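Local coordinates for protein beta-galactosidase (Marinomonas sp. ef1, PDB 6Y2K) that probably hydrolyses terminal beta-galactosyl residues as a cold-active, hexameric family GH42 glycoside hydrolase, at residues V261-D265 with H298-Y302. Sequence-based numbering, arbitrary orientation.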
loop_
_atom_site.group_PDB
_atom_site.type_symbol
_atom_site.label_atom_id
_atom_site.label_comp_id
_atom_site.label_asym_id
_atom_site.label_seq_id
_atom_site.Cartn_x
_atom_site.Cartn_y
_atom_site.Cartn_z
ATOM N N VAL A 261 -21.043 -5.045 48.556
ATOM C CA VAL A 261 -21.255 -4.562 47.196
ATOM C C VAL A 261 -19.903 -4.471 46.493
ATOM O O VAL A 261 -18.907 -4.094 47.116
ATOM C CB VAL A 261 -21.877 -3.141 47.192
ATOM C CG1 VAL A 261 -22.092 -2.648 45.763
ATOM C CG2 VAL A 261 -23.185 -3.102 47.985
ATOM N N ALA A 262 -19.880 -4.822 45.208
ATOM C CA ALA A 262 -18.732 -4.555 44.348
ATOM C C ALA A 262 -19.066 -3.317 43.539
ATOM O O ALA A 262 -20.084 -3.286 42.854
ATOM C CB ALA A 262 -18.467 -5.728 43.425
ATOM N N SER A 263 -18.230 -2.291 43.637
ATOM C CA SER A 263 -18.368 -1.119 42.784
ATOM C C SER A 263 -17.133 -0.997 41.924
ATOM O O SER A 263 -16.087 -1.565 42.248
ATOM C CB SER A 263 -18.578 0.158 43.593
ATOM O OG SER A 263 -17.409 0.568 44.264
ATOM N N TRP A 264 -17.254 -0.275 40.818
ATOM C CA TRP A 264 -16.092 -0.047 39.968
ATOM C C TRP A 264 -16.128 1.273 39.229
ATOM O O TRP A 264 -17.146 1.977 39.214
ATOM C CB TRP A 264 -15.840 -1.248 39.042
ATOM C CG TRP A 264 -16.647 -1.267 37.800
ATOM C CD1 TRP A 264 -17.975 -1.547 37.691
ATOM C CD2 TRP A 264 -16.169 -1.033 36.471
ATOM N NE1 TRP A 264 -18.363 -1.486 36.371
ATOM C CE2 TRP A 264 -17.273 -1.174 35.599
ATOM C CE3 TRP A 264 -14.911 -0.730 35.930
ATOM C CZ2 TRP A 264 -17.161 -1.002 34.217
ATOM C CZ3 TRP A 264 -14.796 -0.553 34.551
ATOM C CH2 TRP A 264 -15.913 -0.700 33.711
ATOM N N ASP A 265 -14.976 1.606 38.651
ATOM C CA ASP A 265 -14.702 2.924 38.130
ATOM C C ASP A 265 -14.475 2.822 36.625
ATOM O O ASP A 265 -13.446 2.299 36.184
ATOM C CB ASP A 265 -13.482 3.508 38.858
ATOM C CG ASP A 265 -13.699 3.644 40.371
ATOM O OD1 ASP A 265 -14.858 3.617 40.811
ATOM O OD2 ASP A 265 -12.716 3.794 41.128
ATOM N N HIS A 298 -16.614 -5.726 32.658
ATOM C CA HIS A 298 -16.404 -5.419 34.066
ATOM C C HIS A 298 -17.701 -5.384 34.886
ATOM O O HIS A 298 -17.700 -5.785 36.046
ATOM C CB HIS A 298 -15.624 -4.114 34.190
ATOM C CG HIS A 298 -14.243 -4.220 33.640
ATOM N ND1 HIS A 298 -13.919 -3.813 32.365
ATOM C CD2 HIS A 298 -13.115 -4.754 34.166
ATOM C CE1 HIS A 298 -12.643 -4.071 32.135
ATOM N NE2 HIS A 298 -12.132 -4.642 33.210
ATOM N N HIS A 299 -18.798 -4.926 34.292
ATOM C CA HIS A 299 -20.093 -4.981 34.979
ATOM C C HIS A 299 -20.402 -6.438 35.382
ATOM O O HIS A 299 -20.794 -6.703 36.514
ATOM C CB HIS A 299 -21.233 -4.472 34.106
ATOM C CG HIS A 299 -21.116 -3.040 33.694
ATOM N ND1 HIS A 299 -20.670 -2.050 34.536
ATOM C CD2 HIS A 299 -21.440 -2.426 32.532
ATOM C CE1 HIS A 299 -20.712 -0.886 33.909
ATOM N NE2 HIS A 299 -21.169 -1.088 32.686
ATOM N N ASP A 300 -20.204 -7.373 34.452
ATOM C CA ASP A 300 -20.449 -8.804 34.713
ATOM C C ASP A 300 -19.439 -9.435 35.691
ATOM O O ASP A 300 -19.826 -10.205 36.579
ATOM C CB ASP A 300 -20.500 -9.598 33.392
ATOM C CG ASP A 300 -21.720 -9.242 32.522
ATOM O OD1 ASP A 300 -22.752 -8.750 33.064
ATOM O OD2 ASP A 300 -21.636 -9.452 31.283
ATOM N N LEU A 301 -18.159 -9.116 35.532
ATOM C CA LEU A 301 -17.126 -9.581 36.468
ATOM C C LEU A 301 -17.423 -9.108 37.902
ATOM O O LEU A 301 -17.407 -9.903 38.848
ATOM C CB LEU A 301 -15.744 -9.088 36.021
ATOM C CG LEU A 301 -14.532 -9.279 36.939
ATOM C CD1 LEU A 301 -14.172 -10.746 37.106
ATOM C CD2 LEU A 301 -13.356 -8.502 36.369
ATOM N N TYR A 302 -17.722 -7.824 38.049
ATOM C CA TYR A 302 -17.926 -7.240 39.381
ATOM C C TYR A 302 -19.302 -7.538 39.990
ATOM O O TYR A 302 -19.420 -7.607 41.214
ATOM C CB TYR A 302 -17.575 -5.742 39.390
ATOM C CG TYR A 302 -16.085 -5.484 39.129
ATOM C CD1 TYR A 302 -15.102 -6.200 39.816
ATOM C CD2 TYR A 302 -15.659 -4.535 38.195
ATOM C CE1 TYR A 302 -13.745 -5.995 39.575
ATOM C CE2 TYR A 302 -14.296 -4.314 37.962
ATOM C CZ TYR A 302 -13.344 -5.046 38.659
ATOM O OH TYR A 302 -11.980 -4.861 38.472
#
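One face of the Trp264 indole rests on the helix, with the CB of His298 above the six-membered ring, 3.4 Å from its centroid and 10° off the normal, and CD2 of Tyr302 over the five-membered end. Beyond that CH-pi contact the imidazole of His298 forms an offset stack on the benzo ring, centroids 4.9 Å apart and planes at 30°. The edge of the indole is used too: its NE1 donates to ND1 of His299 at 3.0 Å. The acceptor ND1 lies in the indole plane, whereas NE1 is tilted from the imidazole plane of His299. Trp264 CG is placed between the backbone N and the carbonyl carbon (chi1 83°), a turn that carries the ring out across the helix. Nearer the strand, Tyr302 CD2 touches both CB and CG of Trp264, each at 3.4 Å, with the ring planes oblique, and its OH is hydrogen-bonded to Met244 O. Two residues back, the methyl of Ala262 lies against the carbonyl O of Tyr302 (CB to O 3.1 Å), with the CB of Tyr302 behind it. Strand 261-266 is the sixth of the TIM barrel and helix 294-305 packs on its outer side, segments 261-265 and 298-302 running nearly antiparallel, as in a beta-alpha unit leading to strand 310-315. Since ND1 of His299 accepts from the indole, that nitrogen is unprotonated in this bond, and the proton is probably on NE2, which is hydrogen-bonded to Glu340 OE1. The buried indole N-H is thereby satisfied, and a Trp-His-Glu chain fixes the rotation of the imidazole within an otherwise largely aromatic interface.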